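Local atomic coordinates of amine oxidase (Emericella nidulans, PDB entry 3PGB), a protein that is a copper- and topaquinone-dependent amine oxidase that probably oxidises primary amines to aldehydes, releasing ammonia and hydrogen peroxide. Residues E384-Y389 with V399-S404; Y486-Y490 with H534-F538; V177-E181 with Y662-D666; E655-H660 with V672-F677. One frame throughout, in Å; residues are numbered along the deposited sequence.

Contact 1: E384-Y389 with V399-S404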
loop_
_atom_site.group_PDB
_atom_site.type_symbol
_atom_site.label_atom_id
_atom_site.label_comp_id
_atom_site.label_asym_id
_atom_site.label_seq_id
_atom_site.Cartn_x
_atom_site.Cartn_y
_atom_site.Cartn_z
ATOM N N GLU A 384 -15.447 -1.879 15.258
ATOM C CA GLU A 384 -15.175 -3.162 15.900
ATOM C C GLU A 384 -14.008 -3.851 15.183
ATOM O O GLU A 384 -13.709 -3.536 14.027
ATOM C CB GLU A 384 -16.437 -4.041 15.858
ATOM C CG GLU A 384 -16.333 -5.407 16.518
ATOM C CD GLU A 384 -16.105 -5.323 18.005
ATOM O OE1 GLU A 384 -14.961 -5.050 18.426
ATOM O OE2 GLU A 384 -17.070 -5.553 18.760
ATOM N N ALA A 385 -13.348 -4.775 15.877
ATOM C CA ALA A 385 -12.297 -5.599 15.273
ATOM C C ALA A 385 -12.641 -7.067 15.454
ATOM O O ALA A 385 -12.927 -7.506 16.569
ATOM C CB ALA A 385 -10.945 -5.300 15.908
ATOM N N LEU A 386 -12.609 -7.821 14.361
ATOM C CA LEU A 386 -12.863 -9.251 14.411
ATOM C C LEU A 386 -11.554 -10.015 14.254
ATOM O O LEU A 386 -10.719 -9.656 13.422
ATOM C CB LEU A 386 -13.861 -9.656 13.319
ATOM C CG LEU A 386 -14.117 -11.146 13.077
ATOM C CD1 LEU A 386 -14.424 -11.866 14.371
ATOM C CD2 LEU A 386 -15.240 -11.330 12.085
ATOM N N ALA A 387 -11.378 -11.050 15.077
ATOM C CA ALA A 387 -10.300 -12.019 14.912
ATOM C C ALA A 387 -10.926 -13.409 14.852
ATOM O O ALA A 387 -11.122 -14.065 15.884
ATOM C CB ALA A 387 -9.317 -11.928 16.060
ATOM N N HIS A 388 -11.247 -13.841 13.634
ATOM C CA HIS A 388 -11.955 -15.098 13.404
ATOM C C HIS A 388 -10.958 -16.192 13.052
ATOM O O HIS A 388 -10.289 -16.112 12.032
ATOM C CB HIS A 388 -12.957 -14.923 12.266
ATOM C CG HIS A 388 -14.037 -15.956 12.246
ATOM N ND1 HIS A 388 -13.777 -17.305 12.128
ATOM C CD2 HIS A 388 -15.383 -15.836 12.314
ATOM C CE1 HIS A 388 -14.917 -17.971 12.134
ATOM N NE2 HIS A 388 -15.907 -17.103 12.245
ATOM N N TYR A 389 -10.870 -17.210 13.900
ATOM C CA TYR A 389 -9.929 -18.316 13.706
ATOM C C TYR A 389 -10.594 -19.562 13.105
ATOM O O TYR A 389 -11.812 -19.621 12.932
ATOM C CB TYR A 389 -9.273 -18.679 15.038
ATOM C CG TYR A 389 -8.335 -17.621 15.540
ATOM C CD1 TYR A 389 -8.820 -16.446 16.114
ATOM C CD2 TYR A 389 -6.963 -17.786 15.445
ATOM C CE1 TYR A 389 -7.956 -15.472 16.567
ATOM C CE2 TYR A 389 -6.099 -16.820 15.894
ATOM C CZ TYR A 389 -6.596 -15.665 16.451
ATOM O OH TYR A 389 -5.716 -14.710 16.901
ATOM N N VAL A 399 -12.775 -19.721 18.222
ATOM C CA VAL A 399 -12.431 -18.333 18.548
ATOM C C VAL A 399 -12.884 -17.369 17.449
ATOM O O VAL A 399 -12.550 -17.534 16.274
ATOM C CB VAL A 399 -10.922 -18.129 18.820
ATOM C CG1 VAL A 399 -10.604 -16.649 18.930
ATOM C CG2 VAL A 399 -10.508 -18.828 20.096
ATOM N N ALA A 400 -13.676 -16.383 17.850
ATOM C CA ALA A 400 -14.059 -15.277 16.985
ATOM C C ALA A 400 -14.128 -14.019 17.849
ATOM O O ALA A 400 -15.203 -13.583 18.245
ATOM C CB ALA A 400 -15.387 -15.557 16.309
ATOM N N TYR A 401 -12.956 -13.463 18.154
ATOM C CA TYR A 401 -12.856 -12.292 19.022
ATOM C C TYR A 401 -13.546 -11.079 18.411
ATOM O O TYR A 401 -13.396 -10.794 17.225
ATOM C CB TYR A 401 -11.389 -11.926 19.312
ATOM C CG TYR A 401 -10.650 -12.908 20.193
ATOM C CD1 TYR A 401 -11.116 -13.217 21.460
ATOM C CD2 TYR A 401 -9.476 -13.508 19.766
ATOM C CE1 TYR A 401 -10.451 -14.107 22.266
ATOM C CE2 TYR A 401 -8.801 -14.402 20.569
ATOM C CZ TYR A 401 -9.297 -14.696 21.823
ATOM O OH TYR A 401 -8.645 -15.585 22.649
ATOM N N LEU A 402 -14.314 -10.389 19.243
ATOM C CA LEU A 402 -14.865 -9.090 18.928
ATOM C C LEU A 402 -14.304 -8.158 19.992
ATOM O O LEU A 402 -14.764 -8.160 21.134
ATOM C CB LEU A 402 -16.392 -9.141 18.945
ATOM C CG LEU A 402 -17.012 -9.998 17.827
ATOM C CD1 LEU A 402 -18.462 -10.346 18.125
ATOM C CD2 LEU A 402 -16.887 -9.306 16.463
ATOM N N ASP A 403 -13.295 -7.378 19.609
ATOM C CA ASP A 403 -12.402 -6.724 20.574
ATOM C C ASP A 403 -13.003 -5.605 21.426
ATOM O O ASP A 403 -12.457 -5.285 22.478
ATOM C CB ASP A 403 -11.147 -6.200 19.864
ATOM C CG ASP A 403 -10.118 -7.287 19.618
ATOM O OD1 ASP A 403 -9.996 -8.206 20.461
ATOM O OD2 ASP A 403 -9.421 -7.209 18.584
ATOM N N SER A 404 -14.110 -5.007 20.995
ATOM C CA SER A 404 -14.709 -3.927 21.778
ATOM C C SER A 404 -15.304 -4.446 23.091
ATOM O O SER A 404 -15.576 -3.662 23.994
ATOM C CB SER A 404 -15.751 -3.158 20.970
ATOM O OG SER A 404 -16.925 -3.908 20.801
#

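Contact 2: Y486-Y490 with H534-F538. With CU (copper (II) ion), chain D.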
loop_
_atom_site.group_PDB
_atom_site.type_symbol
_atom_site.label_atom_id
_atom_site.label_comp_id
_atom_site.label_asym_id
_atom_site.label_seq_id
_atom_site.Cartn_x
_atom_site.Cartn_y
_atom_site.Cartn_z
ATOM N N TYR A 486 -2.467 -3.464 17.750
ATOM C CA TYR A 486 -3.019 -2.769 16.604
ATOM C C TYR A 486 -2.531 -1.335 16.617
ATOM O O TYR A 486 -2.738 -0.631 17.596
ATOM C CB TYR A 486 -4.543 -2.781 16.655
ATOM C CG TYR A 486 -5.152 -4.149 16.486
ATOM C CD1 TYR A 486 -5.139 -4.788 15.246
ATOM C CD2 TYR A 486 -5.759 -4.801 17.556
ATOM C CE1 TYR A 486 -5.715 -6.053 15.078
ATOM C CE2 TYR A 486 -6.336 -6.058 17.404
ATOM C CZ TYR A 486 -6.311 -6.682 16.162
ATOM O OH TYR A 486 -6.880 -7.934 16.011
ATOM N N MET A 487 -1.882 -0.906 15.538
ATOM C CA MET A 487 -1.453 0.483 15.401
ATOM C C MET A 487 -2.335 1.158 14.365
ATOM O O MET A 487 -2.294 0.801 13.194
ATOM C CB MET A 487 0.024 0.557 14.984
ATOM C CG MET A 487 0.534 1.972 14.667
ATOM S SD MET A 487 2.260 2.012 14.109
ATOM C CE MET A 487 3.113 2.088 15.689
ATOM N N PHE A 488 -3.135 2.127 14.806
ATOM C CA PHE A 488 -4.041 2.853 13.922
ATOM C C PHE A 488 -3.456 4.205 13.569
ATOM O O PHE A 488 -2.924 4.889 14.433
ATOM C CB PHE A 488 -5.387 3.067 14.597
ATOM C CG PHE A 488 -6.097 1.799 14.926
ATOM C CD1 PHE A 488 -6.034 1.266 16.201
ATOM C CD2 PHE A 488 -6.825 1.127 13.952
ATOM C CE1 PHE A 488 -6.687 0.090 16.505
ATOM C CE2 PHE A 488 -7.483 -0.054 14.251
ATOM C CZ PHE A 488 -7.411 -0.573 15.530
ATOM N N SER A 489 -3.585 4.602 12.307
ATOM C CA SER A 489 -3.046 5.875 11.845
ATOM C C SER A 489 -4.034 6.590 10.922
ATOM O O SER A 489 -4.593 5.973 10.016
ATOM C CB SER A 489 -1.723 5.645 11.114
ATOM O OG SER A 489 -0.804 4.924 11.918
ATOM N N TYR A 490 -4.252 7.884 11.164
ATOM C CA TYR A 490 -5.055 8.718 10.277
ATOM C C TYR A 490 -4.148 9.714 9.579
ATOM O O TYR A 490 -3.535 10.550 10.228
ATOM C CB TYR A 490 -6.148 9.449 11.050
ATOM C CG TYR A 490 -7.240 8.519 11.502
ATOM C CD1 TYR A 490 -7.245 7.986 12.791
ATOM C CD2 TYR A 490 -8.251 8.138 10.628
ATOM C CE1 TYR A 490 -8.238 7.114 13.198
ATOM C CE2 TYR A 490 -9.248 7.270 11.028
ATOM C CZ TYR A 490 -9.234 6.761 12.311
ATOM O OH TYR A 490 -10.231 5.904 12.695
ATOM N N HIS A 534 -8.382 -11.019 10.165
ATOM C CA HIS A 534 -8.567 -9.747 10.827
ATOM C C HIS A 534 -9.554 -8.973 9.981
ATOM O O HIS A 534 -9.337 -8.804 8.775
ATOM C CB HIS A 534 -7.268 -8.952 10.884
ATOM C CG HIS A 534 -6.236 -9.523 11.801
ATOM N ND1 HIS A 534 -6.249 -9.308 13.160
ATOM C CD2 HIS A 534 -5.137 -10.268 11.546
ATOM C CE1 HIS A 534 -5.210 -9.911 13.707
ATOM N NE2 HIS A 534 -4.517 -10.500 12.748
ATOM N N VAL A 535 -10.641 -8.517 10.592
ATOM C CA VAL A 535 -11.550 -7.609 9.910
ATOM C C VAL A 535 -11.874 -6.504 10.892
ATOM O O VAL A 535 -12.353 -6.776 11.991
ATOM C CB VAL A 535 -12.848 -8.303 9.430
ATOM C CG1 VAL A 535 -13.660 -7.354 8.572
ATOM C CG2 VAL A 535 -12.538 -9.572 8.654
ATOM N N LEU A 536 -11.576 -5.268 10.500
ATOM C CA LEU A 536 -11.806 -4.110 11.354
ATOM C C LEU A 536 -12.726 -3.145 10.633
ATOM O O LEU A 536 -12.402 -2.683 9.546
ATOM C CB LEU A 536 -10.482 -3.429 11.705
ATOM C CG LEU A 536 -9.493 -4.291 12.503
ATOM C CD1 LEU A 536 -8.544 -5.030 11.580
ATOM C CD2 LEU A 536 -8.709 -3.438 13.489
ATOM N N ASN A 537 -13.876 -2.852 11.240
ATOM C CA ASN A 537 -14.918 -2.032 10.601
ATOM C C ASN A 537 -14.770 -0.574 10.977
ATOM O O ASN A 537 -14.578 -0.256 12.145
ATOM C CB ASN A 537 -16.322 -2.512 10.995
ATOM C CG ASN A 537 -17.415 -1.930 10.100
ATOM O OD1 ASN A 537 -18.269 -1.151 10.551
ATOM N ND2 ASN A 537 -17.389 -2.299 8.826
ATOM N N PHE A 538 -14.883 0.303 9.983
ATOM C CA PHE A 538 -14.774 1.743 10.192
ATOM C C PHE A 538 -16.015 2.450 9.677
ATOM O O PHE A 538 -16.498 2.139 8.588
ATOM C CB PHE A 538 -13.544 2.287 9.468
ATOM C CG PHE A 538 -12.244 1.980 10.156
ATOM C CD1 PHE A 538 -11.590 0.784 9.927
ATOM C CD2 PHE A 538 -11.670 2.896 11.016
ATOM C CE1 PHE A 538 -10.385 0.503 10.555
ATOM C CE2 PHE A 538 -10.469 2.623 11.650
ATOM C CZ PHE A 538 -9.827 1.430 11.422
HETATM CU CU CU D . -2.953 -11.876 12.623
HETATM O O HOH W 1 -8.452 -7.772 13.815
HETATM O O HOH W 2 -1.862 -11.656 14.840
#

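Contact 3: V177-E181 with Y662-D666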
loop_
_atom_site.group_PDB
_atom_site.type_symbol
_atom_site.label_atom_id
_atom_site.label_comp_id
_atom_site.label_asym_id
_atom_site.label_seq_id
_atom_site.Cartn_x
_atom_site.Cartn_y
_atom_site.Cartn_z
ATOM N N VAL A 177 -28.927 -7.033 28.046
ATOM C CA VAL A 177 -28.458 -8.242 27.387
ATOM C C VAL A 177 -27.846 -9.119 28.470
ATOM O O VAL A 177 -27.286 -8.608 29.442
ATOM C CB VAL A 177 -27.428 -7.927 26.275
ATOM C CG1 VAL A 177 -26.182 -7.282 26.858
ATOM C CG2 VAL A 177 -27.077 -9.186 25.495
ATOM N N ARG A 178 -27.968 -10.431 28.323
ATOM C CA ARG A 178 -27.481 -11.338 29.350
ATOM C C ARG A 178 -25.972 -11.221 29.513
ATOM O O ARG A 178 -25.268 -10.791 28.595
ATOM C CB ARG A 178 -27.853 -12.786 29.025
ATOM C CG ARG A 178 -27.166 -13.355 27.803
ATOM C CD ARG A 178 -27.546 -14.795 27.618
ATOM N NE ARG A 178 -26.951 -15.375 26.421
ATOM C CZ ARG A 178 -27.141 -16.630 26.023
ATOM N NH1 ARG A 178 -27.915 -17.456 26.725
ATOM N NH2 ARG A 178 -26.556 -17.066 24.918
ATOM N N ASN A 179 -25.489 -11.598 30.691
ATOM C CA ASN A 179 -24.064 -11.704 30.952
ATOM C C ASN A 179 -23.720 -13.188 30.951
ATOM O O ASN A 179 -24.070 -13.920 31.883
ATOM C CB ASN A 179 -23.720 -11.044 32.293
ATOM C CG ASN A 179 -22.230 -11.082 32.614
ATOM O OD1 ASN A 179 -21.458 -11.812 31.991
ATOM N ND2 ASN A 179 -21.827 -10.295 33.597
ATOM N N VAL A 180 -23.047 -13.630 29.894
ATOM C CA VAL A 180 -22.811 -15.056 29.663
ATOM C C VAL A 180 -21.589 -15.595 30.427
ATOM O O VAL A 180 -21.369 -16.807 30.462
ATOM C CB VAL A 180 -22.684 -15.357 28.133
ATOM C CG1 VAL A 180 -21.238 -15.205 27.648
ATOM C CG2 VAL A 180 -23.204 -16.740 27.822
ATOM N N GLU A 181 -20.808 -14.697 31.035
ATOM C CA GLU A 181 -19.667 -15.086 31.868
ATOM C C GLU A 181 -19.696 -14.399 33.236
ATOM O O GLU A 181 -18.800 -13.622 33.561
ATOM C CB GLU A 181 -18.350 -14.772 31.149
ATOM C CG GLU A 181 -18.204 -15.495 29.810
ATOM C CD GLU A 181 -16.759 -15.609 29.345
ATOM O OE1 GLU A 181 -16.449 -15.088 28.252
ATOM O OE2 GLU A 181 -15.942 -16.225 30.071
ATOM N N TYR A 662 -21.186 -6.196 23.761
ATOM C CA TYR A 662 -21.728 -7.458 24.264
ATOM C C TYR A 662 -22.565 -8.210 23.231
ATOM O O TYR A 662 -23.435 -9.009 23.609
ATOM C CB TYR A 662 -22.568 -7.220 25.536
ATOM C CG TYR A 662 -21.886 -6.396 26.601
ATOM C CD1 TYR A 662 -20.551 -6.606 26.930
ATOM C CD2 TYR A 662 -22.582 -5.420 27.295
ATOM C CE1 TYR A 662 -19.920 -5.841 27.910
ATOM C CE2 TYR A 662 -21.964 -4.651 28.274
ATOM C CZ TYR A 662 -20.636 -4.866 28.575
ATOM O OH TYR A 662 -20.030 -4.110 29.549
ATOM N N ASN A 663 -22.314 -7.976 21.939
ATOM C CA ASN A 663 -22.877 -8.847 20.897
ATOM C C ASN A 663 -22.471 -10.309 21.171
ATOM O O ASN A 663 -23.249 -11.232 20.950
ATOM C CB ASN A 663 -22.420 -8.429 19.486
ATOM C CG ASN A 663 -23.216 -7.240 18.904
ATOM O OD1 ASN A 663 -24.095 -6.663 19.550
ATOM N ND2 ASN A 663 -22.893 -6.881 17.669
ATOM N N SER A 664 -21.253 -10.500 21.667
ATOM C CA SER A 664 -20.729 -11.819 22.032
ATOM C C SER A 664 -21.512 -12.539 23.137
ATOM O O SER A 664 -21.379 -13.747 23.305
ATOM C CB SER A 664 -19.287 -11.669 22.515
ATOM O OG SER A 664 -19.241 -10.869 23.683
ATOM N N GLN A 665 -22.296 -11.794 23.909
ATOM C CA GLN A 665 -23.037 -12.370 25.028
ATOM C C GLN A 665 -24.317 -13.057 24.569
ATOM O O GLN A 665 -24.843 -13.915 25.275
ATOM C CB GLN A 665 -23.356 -11.297 26.078
ATOM C CG GLN A 665 -22.126 -10.594 26.639
ATOM C CD GLN A 665 -21.104 -11.559 27.206
ATOM O OE1 GLN A 665 -21.198 -11.969 28.366
ATOM N NE2 GLN A 665 -20.114 -11.929 26.385
ATOM N N ASP A 666 -24.805 -12.686 23.387
ATOM C CA ASP A 666 -26.039 -13.249 22.847
ATOM C C ASP A 666 -25.989 -13.238 21.310
ATOM O O ASP A 666 -26.642 -12.430 20.644
ATOM C CB ASP A 666 -27.234 -12.455 23.385
ATOM C CG ASP A 666 -28.545 -13.207 23.273
ATOM O OD1 ASP A 666 -28.651 -14.122 22.434
ATOM O OD2 ASP A 666 -29.478 -12.867 24.032
HETATM O O HOH W 3 -30.153 -11.684 26.475
HETATM O O HOH W 4 -19.356 -11.225 30.126
HETATM O O HOH W 5 -18.080 -13.661 26.622
#

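Contact 4: E655-H660 with V672-F677. With CA (calcium ion), chain E.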
loop_
_atom_site.group_PDB
_atom_site.type_symbol
_atom_site.label_atom_id
_atom_site.label_comp_id
_atom_site.label_asym_id
_atom_site.label_seq_id
_atom_site.Cartn_x
_atom_site.Cartn_y
_atom_site.Cartn_z
ATOM N N GLU A 655 -28.792 4.536 14.642
ATOM C CA GLU A 655 -27.768 3.591 14.186
ATOM C C GLU A 655 -26.396 4.264 14.225
ATOM O O GLU A 655 -25.772 4.468 13.180
ATOM C CB GLU A 655 -28.070 3.105 12.757
ATOM C CG GLU A 655 -29.309 2.220 12.622
ATOM C CD GLU A 655 -29.761 2.013 11.175
ATOM O OE1 GLU A 655 -29.149 2.596 10.242
ATOM O OE2 GLU A 655 -30.748 1.263 10.978
ATOM N N PRO A 656 -25.918 4.626 15.428
ATOM C CA PRO A 656 -24.625 5.317 15.527
ATOM C C PRO A 656 -23.427 4.402 15.283
ATOM O O PRO A 656 -22.414 4.846 14.733
ATOM C CB PRO A 656 -24.620 5.829 16.970
ATOM C CG PRO A 656 -25.498 4.870 17.703
ATOM C CD PRO A 656 -26.572 4.495 16.743
ATOM N N THR A 657 -23.558 3.138 15.686
ATOM C CA THR A 657 -22.471 2.165 15.642
ATOM C C THR A 657 -22.904 0.903 14.903
ATOM O O THR A 657 -24.061 0.511 14.975
ATOM C CB THR A 657 -22.041 1.745 17.077
ATOM O OG1 THR A 657 -23.108 1.026 17.716
ATOM C CG2 THR A 657 -21.690 2.957 17.924
ATOM N N SER A 658 -21.969 0.255 14.215
ATOM C CA SER A 658 -22.247 -1.015 13.552
ATOM C C SER A 658 -22.185 -2.206 14.512
ATOM O O SER A 658 -22.579 -3.314 14.142
ATOM C CB SER A 658 -21.260 -1.250 12.411
ATOM O OG SER A 658 -19.922 -1.228 12.868
ATOM N N ALA A 659 -21.683 -1.989 15.730
ATOM C CA ALA A 659 -21.562 -3.063 16.711
ATOM C C ALA A 659 -21.960 -2.632 18.122
ATOM O O ALA A 659 -22.327 -1.481 18.365
ATOM C CB ALA A 659 -20.148 -3.600 16.714
ATOM N N HIS A 660 -21.901 -3.601 19.033
ATOM C CA HIS A 660 -22.064 -3.392 20.457
ATOM C C HIS A 660 -21.096 -4.336 21.153
ATOM O O HIS A 660 -20.914 -5.470 20.695
ATOM C CB HIS A 660 -23.490 -3.716 20.869
ATOM C CG HIS A 660 -23.811 -3.357 22.284
ATOM N ND1 HIS A 660 -23.381 -4.107 23.357
ATOM C CD2 HIS A 660 -24.538 -2.340 22.800
ATOM C CE1 HIS A 660 -23.822 -3.560 24.477
ATOM N NE2 HIS A 660 -24.525 -2.485 24.166
ATOM N N VAL A 672 -26.758 -4.979 18.730
ATOM C CA VAL A 672 -26.700 -4.436 17.371
ATOM C C VAL A 672 -26.472 -5.571 16.377
ATOM O O VAL A 672 -25.412 -6.203 16.357
ATOM C CB VAL A 672 -25.605 -3.362 17.209
ATOM C CG1 VAL A 672 -25.648 -2.768 15.804
ATOM C CG2 VAL A 672 -25.780 -2.270 18.246
ATOM N N ASP A 673 -27.497 -5.830 15.576
ATOM C CA ASP A 673 -27.437 -6.760 14.475
ATOM C C ASP A 673 -27.354 -5.906 13.210
ATOM O O ASP A 673 -28.362 -5.366 12.732
ATOM C CB ASP A 673 -28.691 -7.633 14.492
ATOM C CG ASP A 673 -28.724 -8.652 13.372
ATOM O OD1 ASP A 673 -28.181 -8.367 12.282
ATOM O OD2 ASP A 673 -29.331 -9.732 13.585
ATOM N N PHE A 674 -26.135 -5.775 12.687
ATOM C CA PHE A 674 -25.865 -4.920 11.528
ATOM C C PHE A 674 -26.770 -5.250 10.331
ATOM O O PHE A 674 -27.171 -4.342 9.605
ATOM C CB PHE A 674 -24.379 -5.003 11.135
ATOM C CG PHE A 674 -23.961 -3.986 10.106
ATOM C CD1 PHE A 674 -23.883 -2.639 10.436
ATOM C CD2 PHE A 674 -23.641 -4.371 8.812
ATOM C CE1 PHE A 674 -23.500 -1.698 9.492
ATOM C CE2 PHE A 674 -23.252 -3.428 7.865
ATOM C CZ PHE A 674 -23.185 -2.097 8.205
ATOM N N SER A 675 -27.108 -6.526 10.140
ATOM C CA SER A 675 -28.010 -6.932 9.036
ATOM C C SER A 675 -29.296 -6.119 8.950
ATOM O O SER A 675 -29.787 -5.852 7.853
ATOM C CB SER A 675 -28.399 -8.410 9.141
ATOM O OG SER A 675 -27.367 -9.221 8.627
ATOM N N THR A 676 -29.827 -5.742 10.110
ATOM C CA THR A 676 -31.128 -5.087 10.212
ATOM C C THR A 676 -31.090 -3.624 9.761
ATOM O O THR A 676 -32.130 -2.994 9.623
ATOM C CB THR A 676 -31.680 -5.169 11.664
ATOM O OG1 THR A 676 -30.891 -4.349 12.533
ATOM C CG2 THR A 676 -31.658 -6.617 12.181
ATOM N N PHE A 677 -29.891 -3.091 9.525
ATOM C CA PHE A 677 -29.730 -1.742 8.963
ATOM C C PHE A 677 -30.264 -1.667 7.534
ATOM O O PHE A 677 -30.596 -0.582 7.057
ATOM C CB PHE A 677 -28.251 -1.326 8.935
ATOM C CG PHE A 677 -27.673 -0.932 10.274
ATOM C CD1 PHE A 677 -28.202 -1.406 11.481
ATOM C CD2 PHE A 677 -26.548 -0.107 10.318
ATOM C CE1 PHE A 677 -27.633 -1.041 12.700
ATOM C CE2 PHE A 677 -25.974 0.260 11.525
ATOM C CZ PHE A 677 -26.520 -0.209 12.724
HETATM CA CA CA E . -31.781 1.349 6.642
HETATM O O HOH W 6 -32.509 1.229 8.891
HETATM O O HOH W 7 -30.039 2.613 7.777
#

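Contact 1: E384-Y389 with V399-S404
The ring of Tyr389 packs against Val399, with CD1 of Tyr389 3.3 Å from CG1 of Val399, and its CE1 lies 4.0 Å from CD2 of Tyr401. Two antiparallel strands of the enzyme-domain β-sandwich meet here, running at 170° after the short helix 394-398 turns the chain back. Ala387 and Tyr401 form a hydrogen-bonded pair: N of Ala387 to O of Tyr401 and N of Tyr401 to O of Ala387 are both 3.0 Å. Beyond this pair, N of Tyr389 donates to O of Val399 (2.9 Å) and N of Asp403 to O of Ala385 (3.1 Å). The small methyl of Ala387 fits against the edge of the Tyr401 ring. The opposite face carries Leu386, Leu402, His388 and Ala400, where CB of Ala400 sits over the imidazole. Asp403, the predicted proton acceptor, follows at the Ala385 end, its OD2 3.6 Å from CB of Ala385; at the other end, OH of Tyr389 hydrogen-bonds O4 of topaquinone 484. Past the last bridge, a buried carboxylate takes over from the backbone: OE1 of Glu384 accepts from N of Ser404 at 2.7 Å, while OE2 of Glu384 accepts from OG of Ser404 at 2.6 Å.

Contact 2: Y486-Y490 with H534-F538
Apolar contacts dominate this meeting of two strands that face each other across the core of the enzyme-domain β-sandwich. Their axes are 11.8 Å apart and cross at -34°, so side chains, and no backbone bonds, fill the gap. CD2 of Leu536, a branched residue that fits between rings, lies over the Tyr486 face, 4.2 Å from its CD1, and at the edge of Phe488, 3.7 Å from its CE2. Further along, CZ of Phe538 is 3.9 Å from CD2 of Phe488, and CE2 of Phe538 is 4.4 Å from CZ of Tyr490. The water-mediated link lies at the copper end, where a water bridges the two strands, accepting from ND1 of His534 (2.8 Å) and lying 2.7 Å from OH of Tyr486. Metal binding uses the other nitrogen: NE2 of His534 holds copper at 2.1 Å, with a water 2.5 Å from the ion and His532 and His698 completing the triad of histidines. Histidine suits the position because its two nitrogens serve metal and water at once. Strands 464-479 and 498-504 flank Tyr486-Tyr490, and strands 374-389 and 686-698 flank His534-Phe538.

Contact 3: V177-E181 with Y662-D666
Gln665 is the polar hub between the end of strand 176-178 and a short 3-10 turn. Its amide is fully engaged: OE1 of Gln665 accepts from N of Val180 at 2.9 Å and from a water at 2.7 Å, while NE2 of Gln665 donates to OG of Ser664 at 3.0 Å and to a second water at 2.7 Å. Glutamine suits this place, since a single side chain can both accept and donate. The first water also donates to OD1 of Asn179 (2.9 Å) and the second to OE1 of Glu181 (2.7 Å), so both bridge the segments. OD1 of Asn179 further accepts from N of Glu181 at 3.1 Å, forming an Asx turn that bends the chain as it leaves the strand, and its ND2 donates to Asn137. The extended Arg178 directs NE to O of Gln665 at 2.8 Å and reaches Gln229 with NH2. Asp666 has its salt bridge with Arg171; a third water joins its OD2 (2.8 Å) to N of Arg178 (3.1 Å). Val177 supplies apolar cover, its CG1 3.8 Å from CB of Tyr662. The contact thus fixes the loop between strands 646-650 and 686-698 of the enzyme domain against the antiparallel sheet of the N-terminal part, where strand 176-178 pairs with strand 145-152 and Phe146 stacks on the Tyr662 ring.

Contact 4: E655-H660 with V672-F677
Phe677 serves this contact in two chemically different ways: its carbonyl O binds calcium at 2.3 Å, while its ring packs beneath Glu655. CG of Glu655 stands 3.7 Å from the centroid of the Phe677 ring, 15° off the normal, a CH-pi contact that uses the aliphatic part of the acid. The carboxylate beyond it reaches the same ion indirectly. OE1 of Glu655 accepts from one water at 2.6 Å and OE2 of Glu655 from another at 2.7 Å, and both waters lie 2.4 Å from the calcium. Glutamate suits this second-shell role, being long enough to cross the ring and negative at its tip. No direct hydrogen bond joins the segments. Instead Val672 wedges its branches among backbone carbonyls, CG1 lying 3.5 Å from O of Ser658 and CG2 3.5 Å from O of Ala659, and CB of Ser658 touches CD1 of Phe674 at 3.6 Å. Within the 3-10 turn, N of Phe677 donates a hydrogen bond to O of Phe674 at 3.0 Å. Glu584, Asn679 and Glu681 add the remaining protein ligands of this calcium site, remote from the copper, of the kind found in other copper amine oxidases.

How the contacts relate
From the N terminus, strand 176-178 of the small N-terminal sheet opens contact 3, which closes only at 662-666, a loop of 480 residues. Contacts 1 and 2 nest inside it in series: 384-389 turns back through a short helix to 399-404, and then 486-490 meets 534-538 across the sandwich. These two share a sheet, strands 374-389 and 532-542 being neighbours, and join around the copper and topaquinone centre. Contact 4 opens at 655-660 before contact 3 has closed, and closes at 672-677, so the two cross. Contact 4 also touches contacts 1 and 2, linking the calcium loop to the catalytic sheet, while contact 3 ties that loop to the N-terminal sheet.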